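Local coordinates for protein glycerol dehydrogenase (Schizosaccharomyces pombe, PDB 1TA9) that is a glycerol dehydrogenase of glycerol assimilation that probably oxidises glycerol to dihydroxyacetone with NAD+ at a zinc site, at residues B[213-218]-B[290-295]; B[222-227]-B[330-335]; B[364-369]-B[430-435]. All coordinates share one frame; numbering follows the deposited sequence.

Overall arrangement
The three contacts form a chain of packing from the nucleotide-binding sheet into the helical domain. Contact 1 joins the end of strand 210-214, in the six-stranded parallel sheet, to helix 289-307. Contact 2, its centre about 15 Å from that of contact 1, pairs the start of helix 223-245 with the entry to helix 333-347, and its Leu226 touches Phe291 and Val294. Along the sequence these two alternate, whereas contact 3 follows both; its centre lies about 12 Å from that of contact 2 and about 23 Å from that of contact 1. Ile227 and Glu335 link contacts 2 and 3, so the packing runs through the helices that carry the zinc ligands Asp232 and His333.

Contact 1 (B[213-218]-B[290-295]); sequences IDTDVI and AFENVV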
# COMPACT_ATOMS: atom_id res chain seq x y z
N ILE B 213 13.63 27.44 30.34
CA ILE B 213 13.38 26.20 31.07
C ILE B 213 14.63 25.40 31.40
O ILE B 213 15.43 25.08 30.52
CB ILE B 213 12.46 25.26 30.25
CG1 ILE B 213 11.18 25.99 29.85
CG2 ILE B 213 12.13 24.00 31.05
CD1 ILE B 213 10.29 25.20 28.93
N ASP B 214 14.79 25.06 32.68
CA ASP B 214 15.92 24.26 33.12
C ASP B 214 15.35 22.85 33.29
O ASP B 214 14.57 22.59 34.21
CB ASP B 214 16.48 24.79 34.45
CG ASP B 214 17.71 24.03 34.92
OD1 ASP B 214 18.60 24.67 35.54
OD2 ASP B 214 17.80 22.81 34.69
N THR B 215 15.74 21.94 32.40
CA THR B 215 15.22 20.58 32.44
C THR B 215 15.68 19.72 33.62
O THR B 215 15.13 18.65 33.85
CB THR B 215 15.49 19.86 31.11
OG1 THR B 215 16.88 19.99 30.77
CG2 THR B 215 14.65 20.48 30.00
N ASP B 216 16.67 20.19 34.37
CA ASP B 216 17.11 19.42 35.53
C ASP B 216 16.04 19.63 36.60
O ASP B 216 15.76 18.74 37.41
CB ASP B 216 18.47 19.90 36.04
CG ASP B 216 19.02 18.99 37.13
OD1 ASP B 216 18.98 19.38 38.31
OD2 ASP B 216 19.49 17.88 36.79
N VAL B 217 15.45 20.82 36.60
CA VAL B 217 14.39 21.13 37.54
C VAL B 217 13.14 20.36 37.13
O VAL B 217 12.43 19.79 37.97
CB VAL B 217 14.06 22.64 37.54
CG1 VAL B 217 12.84 22.92 38.41
CG2 VAL B 217 15.26 23.43 38.04
N ILE B 218 12.87 20.32 35.83
CA ILE B 218 11.71 19.62 35.32
C ILE B 218 11.76 18.11 35.59
O ILE B 218 10.78 17.52 36.04
CB ILE B 218 11.55 19.85 33.78
CG1 ILE B 218 11.54 21.34 33.46
CG2 ILE B 218 10.26 19.20 33.30
CD1 ILE B 218 10.49 22.15 34.20
N ALA B 290 14.44 12.06 24.74
CA ALA B 290 13.01 11.79 24.62
C ALA B 290 12.25 12.67 25.61
O ALA B 290 11.24 13.28 25.26
CB ALA B 290 12.73 10.31 24.90
N PHE B 291 12.75 12.74 26.84
CA PHE B 291 12.14 13.57 27.88
C PHE B 291 12.19 15.03 27.43
O PHE B 291 11.20 15.75 27.50
CB PHE B 291 12.90 13.42 29.20
CG PHE B 291 12.48 14.41 30.27
CD1 PHE B 291 11.27 14.26 30.93
CD2 PHE B 291 13.30 15.48 30.61
CE1 PHE B 291 10.87 15.17 31.92
CE2 PHE B 291 12.92 16.39 31.60
CZ PHE B 291 11.70 16.23 32.25
N GLU B 292 13.36 15.46 26.96
CA GLU B 292 13.52 16.84 26.50
C GLU B 292 12.57 17.14 25.34
O GLU B 292 12.07 18.26 25.21
CB GLU B 292 14.96 17.09 26.06
CG GLU B 292 15.99 16.95 27.19
CD GLU B 292 16.50 18.28 27.71
OE1 GLU B 292 17.25 18.29 28.70
OE2 GLU B 292 16.16 19.33 27.11
N ASN B 293 12.31 16.15 24.49
CA ASN B 293 11.41 16.36 23.35
C ASN B 293 10.00 16.69 23.83
O ASN B 293 9.33 17.57 23.27
CB ASN B 293 11.34 15.12 22.46
CG ASN B 293 12.62 14.88 21.69
OD1 ASN B 293 13.43 15.79 21.50
ND2 ASN B 293 12.81 13.65 21.23
N VAL B 294 9.55 15.98 24.85
CA VAL B 294 8.22 16.20 25.38
C VAL B 294 8.14 17.51 26.15
O VAL B 294 7.08 18.15 26.20
CB VAL B 294 7.78 15.01 26.27
CG1 VAL B 294 6.42 15.28 26.90
CG2 VAL B 294 7.70 13.75 25.40
N VAL B 295 9.24 17.93 26.76
CA VAL B 295 9.23 19.21 27.46
C VAL B 295 9.01 20.27 26.38
O VAL B 295 8.23 21.21 26.56
CB VAL B 295 10.56 19.49 28.20
CG1 VAL B 295 10.61 20.94 28.66
CG2 VAL B 295 10.68 18.57 29.41
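Thr215 and Glu292 meet with their side chains crossing at about a right angle where strand 210-214 gives way to helix 215-220. The threonine hydroxyl occupies the crowded position between its backbone N and carbonyl carbon (chi1 51°), which sends Thr215 OG1 across to Glu292 OE1 as a donor at 2.7 Å. Glu292 bends at its second torsion (-104°) to bring the carboxylate to this point, although the position of Glu292 OE1 is less sure. Thr215 CG2 lies against the same carboxylate, 3.5 Å from Glu292 OE2.

Next to this polar pair, the packing is aliphatic on aromatic. Ile218 turns CG2 anti to its backbone N, and this methyl approaches Phe291 CZ obliquely at 3.5 Å. The same CG2 meets Val295 CG2 tip to tip at 4.0 Å. One turn along helix 289-307 from Phe291, that valine methyl also sits above one face of the phenyl ring, toward its rim, so isoleucine, valine and phenylalanine bear on one another. The carbonyl Thr215 O instead lies at the ring edge, 3.9 Å from Phe291 CE2. The other valine branch, CG1, reaches Ile213 CG2 at 4.2 Å, again tip to tip.

Asp214 marks the boundary of strand and helix: as N-cap, its OD2 accepts from Asp216 N, using the anti lone pair. The contact thus joins the Rossmann-like sheet of this dehydrogenase family to the helical domain. Strand 71-75 borders Ile213 and Thr215, Leu226 of helix 223-245 packs on Phe291, helix 258-284 lies against Ala290 and Val294, and Ile218 is close to Ala179, a probable NAD+-binding residue between strands 172-176 and 188-192.

Contact 2 (B[222-227]-B[330-335]); sequences PVRFLI and RLMHGE. With ZN (zinc ion), chain I.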
# COMPACT_ATOMS: atom_id res chain seq x y z
N PRO B 222 7.65 15.70 40.35
CA PRO B 222 6.82 14.49 40.29
C PRO B 222 6.29 14.30 38.87
O PRO B 222 5.81 15.25 38.26
CB PRO B 222 5.71 14.78 41.29
CG PRO B 222 6.41 15.61 42.32
CD PRO B 222 7.21 16.57 41.46
N VAL B 223 6.36 13.08 38.35
CA VAL B 223 5.91 12.82 36.99
C VAL B 223 4.43 13.15 36.73
O VAL B 223 4.02 13.30 35.58
CB VAL B 223 6.22 11.35 36.59
CG1 VAL B 223 5.35 10.39 37.39
CG2 VAL B 223 6.03 11.17 35.08
N ARG B 224 3.63 13.28 37.79
CA ARG B 224 2.23 13.63 37.60
C ARG B 224 2.16 14.98 36.86
O ARG B 224 1.27 15.21 36.04
CB ARG B 224 1.50 13.74 38.94
CG ARG B 224 0.03 14.10 38.81
CD ARG B 224 -0.63 14.44 40.15
NE ARG B 224 -2.01 14.88 39.94
CZ ARG B 224 -2.77 15.46 40.87
NH1 ARG B 224 -2.29 15.68 42.09
NH2 ARG B 224 -4.01 15.82 40.58
N PHE B 225 3.11 15.87 37.15
CA PHE B 225 3.14 17.19 36.50
C PHE B 225 3.37 17.09 34.99
O PHE B 225 2.69 17.76 34.21
CB PHE B 225 4.24 18.05 37.12
CG PHE B 225 3.90 18.59 38.48
CD1 PHE B 225 3.03 19.68 38.61
CD2 PHE B 225 4.42 18.00 39.63
CE1 PHE B 225 2.69 20.17 39.87
CE2 PHE B 225 4.09 18.49 40.89
CZ PHE B 225 3.22 19.57 41.02
N LEU B 226 4.33 16.27 34.59
CA LEU B 226 4.63 16.09 33.16
C LEU B 226 3.41 15.52 32.45
O LEU B 226 3.06 15.95 31.35
CB LEU B 226 5.81 15.14 32.97
CG LEU B 226 6.19 14.83 31.51
CD1 LEU B 226 6.80 16.08 30.88
CD2 LEU B 226 7.18 13.68 31.45
N ILE B 227 2.76 14.55 33.09
CA ILE B 227 1.59 13.91 32.52
C ILE B 227 0.46 14.92 32.33
O ILE B 227 -0.26 14.87 31.34
CB ILE B 227 1.12 12.73 33.40
CG1 ILE B 227 2.17 11.62 33.33
CG2 ILE B 227 -0.24 12.22 32.93
CD1 ILE B 227 1.97 10.48 34.32
N ARG B 330 -8.86 19.11 43.08
CA ARG B 330 -7.64 18.33 43.25
C ARG B 330 -7.05 17.91 41.91
O ARG B 330 -5.92 17.41 41.85
CB ARG B 330 -7.94 17.10 44.11
CG ARG B 330 -8.35 17.46 45.53
CD ARG B 330 -9.21 16.38 46.16
NE ARG B 330 -8.59 15.06 46.11
CZ ARG B 330 -9.19 13.94 46.50
NH1 ARG B 330 -10.43 13.99 46.97
NH2 ARG B 330 -8.56 12.78 46.40
N LEU B 331 -7.81 18.11 40.84
CA LEU B 331 -7.35 17.75 39.50
C LEU B 331 -6.45 18.83 38.92
O LEU B 331 -6.68 20.02 39.12
CB LEU B 331 -8.56 17.56 38.57
CG LEU B 331 -9.44 16.33 38.79
CD1 LEU B 331 -10.77 16.51 38.09
CD2 LEU B 331 -8.72 15.08 38.28
N MET B 332 -5.41 18.42 38.20
CA MET B 332 -4.51 19.38 37.57
C MET B 332 -5.15 19.79 36.25
O MET B 332 -6.00 19.09 35.72
CB MET B 332 -3.15 18.75 37.29
CG MET B 332 -2.31 18.47 38.52
SD MET B 332 -0.65 17.96 38.07
CE MET B 332 0.13 17.79 39.70
N HIS B 333 -4.72 20.94 35.73
CA HIS B 333 -5.25 21.46 34.48
C HIS B 333 -5.30 20.44 33.34
O HIS B 333 -6.34 20.23 32.72
CB HIS B 333 -4.43 22.66 34.03
CG HIS B 333 -4.93 23.27 32.76
ND1 HIS B 333 -6.15 23.90 32.66
CD2 HIS B 333 -4.38 23.31 31.52
CE1 HIS B 333 -6.34 24.31 31.42
NE2 HIS B 333 -5.28 23.96 30.71
N GLY B 334 -4.16 19.81 33.07
CA GLY B 334 -4.08 18.83 32.00
C GLY B 334 -4.95 17.59 32.19
O GLY B 334 -5.39 16.98 31.22
N GLU B 335 -5.17 17.21 33.44
CA GLU B 335 -5.99 16.03 33.73
C GLU B 335 -7.42 16.33 33.30
O GLU B 335 -8.11 15.46 32.76
CB GLU B 335 -5.89 15.69 35.22
CG GLU B 335 -4.43 15.56 35.66
CD GLU B 335 -4.24 15.29 37.14
OE1 GLU B 335 -5.07 15.75 37.95
OE2 GLU B 335 -3.24 14.63 37.49
ZN ZN I . -4.50 24.30 28.62
O HOH W 1 -1.25 13.80 35.59
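A two-nitrogen, side-on arginine-carboxylate salt bridge and a Met-aromatic contact tie helix 223-245 to the lead-in of helix 333-347 in the helical, metal-binding domain. Arg330 contributes its carbonyl: Arg330 O accepts from Arg224 NH2 at 2.8 Å, close to the guanidinium plane, while its own guanidinium turns to Pro437 O. Met332, the N-cap residue, runs extended beyond CG. Its CG covers one face of the Arg224 guanidinium, and its methyl makes a CH-pi contact, Met332 CE lying 3.7 Å from the centroid of the Phe225 ring, 18° off the normal. Met332 SD, the Met-aromatic partner, lies obliquely to that Phe225 ring, 4.7 Å from its centroid. His333 opens the helix, and its NE2 binds zinc together with Asp232 and His315.

Glu335 OE2 receives Arg224 NE at 2.8 Å in an almost straight bond (174°), and Glu335 OE1 receives Arg224 NH2 at 2.8 Å, both on syn lone pairs with the two planar groups only 25° apart. Glu335 OE1 takes a second donor, Met332 N, at 2.7 Å from above the carboxylate plane, so the acid fixes both the arginine and the backbone ahead of the zinc ligand. Although buried, the carboxylate would probably stay ionised, given the arginine pairing and the Met332 N-H. A water donates to both Arg224 O and Glu335 OE2, at 2.9 Å each.

Contact 3 (B[364-369]-B[430-435]); sequences KCHLPI and WTERFR
Phe434 and Pro368 make the compact half of this loop-to-loop contact. They lie side by side and point the same way, with Pro368 CD over one face of the phenyl ring, 4.0 Å from the centroid of Phe434, and Pro368 CB 3.7 Å from Phe434 CD2. His366 crosses Phe434 at about a right angle. It follows helix 352-364 in a Schellman motif, with a positive phi of 73°, and its side chain, CG anti to the backbone N, is directed to the second loop. There His366 ND1 donates to Glu432 OE1 at 2.9 Å, near the ring plane and onto the anti lone pair of the carboxylate, an arrangement likely to favour a proton on ND1.

Toward solvent the fit loosens. Water bridges Lys364 O, at 2.7 Å, to Glu432 OE2, at 3.0 Å, and the extended lysine passes across Trp430, with Lys364 CG 4.0 Å from Trp430 CH2. A second water sits at the other edge of the histidine ring, 2.6 Å from His366 NE2, and accepts from Arg435 N. An alanine in place of His366 would remove the imidazole and would probably loosen the hold on Glu432, on this water and on the side of Phe434.

Beneath the two loops, Leu367 turns into the domain, onto Ile227 and Leu234 of helix 223-245 and Ala338 of helix 333-347; Phe434 rests on Glu335, and Glu373 of helix 371-374 accepts from the backbone of both Ile369 and Phe434.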
# COMPACT_ATOMS: atom_id res chain seq x y z
N LYS B 364 -2.57 5.03 28.64
CA LYS B 364 -1.18 4.58 28.76
C LYS B 364 -0.32 5.64 29.45
O LYS B 364 0.68 5.31 30.10
CB LYS B 364 -0.60 4.26 27.37
CG LYS B 364 -1.35 3.16 26.64
CD LYS B 364 -0.76 2.88 25.26
CE LYS B 364 -1.56 1.81 24.54
NZ LYS B 364 -0.99 1.49 23.20
N CYS B 365 -0.70 6.90 29.30
CA CYS B 365 0.03 8.01 29.90
C CYS B 365 -0.42 8.27 31.34
O CYS B 365 0.09 9.16 32.00
CB CYS B 365 -0.17 9.29 29.08
SG CYS B 365 0.61 9.26 27.46
N HIS B 366 -1.39 7.48 31.80
CA HIS B 366 -1.93 7.59 33.15
C HIS B 366 -2.82 8.82 33.36
O HIS B 366 -2.82 9.43 34.43
CB HIS B 366 -0.80 7.60 34.19
CG HIS B 366 -1.23 7.12 35.54
ND1 HIS B 366 -1.47 5.79 35.82
CD2 HIS B 366 -1.47 7.79 36.70
CE1 HIS B 366 -1.83 5.67 37.09
NE2 HIS B 366 -1.84 6.87 37.64
N LEU B 367 -3.56 9.19 32.32
CA LEU B 367 -4.49 10.31 32.39
C LEU B 367 -5.87 9.71 32.64
O LEU B 367 -6.19 8.64 32.13
CB LEU B 367 -4.49 11.09 31.07
CG LEU B 367 -3.29 12.01 30.84
CD1 LEU B 367 -3.18 12.39 29.37
CD2 LEU B 367 -3.45 13.26 31.71
N PRO B 368 -6.71 10.40 33.43
CA PRO B 368 -8.06 9.90 33.71
C PRO B 368 -8.97 9.98 32.49
O PRO B 368 -9.01 11.02 31.82
CB PRO B 368 -8.53 10.80 34.85
CG PRO B 368 -7.87 12.10 34.53
CD PRO B 368 -6.47 11.67 34.14
N ILE B 369 -9.68 8.90 32.19
CA ILE B 369 -10.59 8.88 31.05
C ILE B 369 -12.01 8.51 31.44
O ILE B 369 -12.86 8.31 30.59
CB ILE B 369 -10.12 7.90 29.96
CG1 ILE B 369 -10.05 6.47 30.52
CG2 ILE B 369 -8.77 8.34 29.41
CD1 ILE B 369 -9.76 5.41 29.46
N TRP B 430 -7.84 -3.57 30.27
CA TRP B 430 -6.94 -2.57 30.85
C TRP B 430 -7.25 -2.38 32.33
O TRP B 430 -8.36 -1.99 32.71
CB TRP B 430 -7.11 -1.24 30.10
CG TRP B 430 -6.17 -0.16 30.53
CD1 TRP B 430 -6.45 0.88 31.37
CD2 TRP B 430 -4.80 -0.00 30.13
NE1 TRP B 430 -5.34 1.68 31.51
CE2 TRP B 430 -4.31 1.16 30.76
CE3 TRP B 430 -3.94 -0.73 29.30
CZ2 TRP B 430 -3.00 1.62 30.59
CZ3 TRP B 430 -2.63 -0.28 29.12
CH2 TRP B 430 -2.18 0.88 29.77
N THR B 431 -6.26 -2.64 33.18
CA THR B 431 -6.44 -2.54 34.62
C THR B 431 -5.88 -1.28 35.28
O THR B 431 -6.25 -0.95 36.41
CB THR B 431 -5.82 -3.76 35.34
OG1 THR B 431 -4.42 -3.84 35.02
CG2 THR B 431 -6.50 -5.04 34.90
N GLU B 432 -4.99 -0.57 34.58
CA GLU B 432 -4.40 0.65 35.14
C GLU B 432 -5.48 1.73 35.32
O GLU B 432 -6.37 1.87 34.48
CB GLU B 432 -3.28 1.14 34.21
CG GLU B 432 -2.49 2.34 34.72
CD GLU B 432 -1.25 2.63 33.86
OE1 GLU B 432 -0.63 3.70 34.03
OE2 GLU B 432 -0.89 1.77 33.02
N ARG B 433 -5.40 2.48 36.41
CA ARG B 433 -6.38 3.53 36.69
C ARG B 433 -5.73 4.74 37.36
O ARG B 433 -4.82 4.59 38.18
CB ARG B 433 -7.47 3.00 37.63
CG ARG B 433 -8.30 1.85 37.08
CD ARG B 433 -9.40 2.36 36.15
NE ARG B 433 -10.32 1.29 35.79
CZ ARG B 433 -10.04 0.30 34.95
NH1 ARG B 433 -8.85 0.23 34.37
NH2 ARG B 433 -10.94 -0.65 34.71
N PHE B 434 -6.20 5.93 37.01
CA PHE B 434 -5.70 7.16 37.61
C PHE B 434 -6.47 7.29 38.91
O PHE B 434 -7.70 7.16 38.93
CB PHE B 434 -6.01 8.36 36.71
CG PHE B 434 -5.76 9.69 37.37
CD1 PHE B 434 -4.51 10.30 37.31
CD2 PHE B 434 -6.79 10.35 38.04
CE1 PHE B 434 -4.29 11.54 37.90
CE2 PHE B 434 -6.58 11.60 38.63
CZ PHE B 434 -5.33 12.20 38.56
N ARG B 435 -5.75 7.54 40.00
CA ARG B 435 -6.39 7.70 41.31
C ARG B 435 -6.05 9.12 41.78
O ARG B 435 -4.89 9.47 41.95
CB ARG B 435 -5.85 6.66 42.30
CG ARG B 435 -6.04 5.21 41.87
CD ARG B 435 -7.51 4.87 41.66
NE ARG B 435 -7.71 3.44 41.41
CZ ARG B 435 -8.90 2.88 41.18
NH1 ARG B 435 -10.00 3.63 41.17
NH2 ARG B 435 -9.00 1.57 40.96
O HOH W 2 0.88 2.66 30.78
O HOH W 3 -2.91 6.66 39.95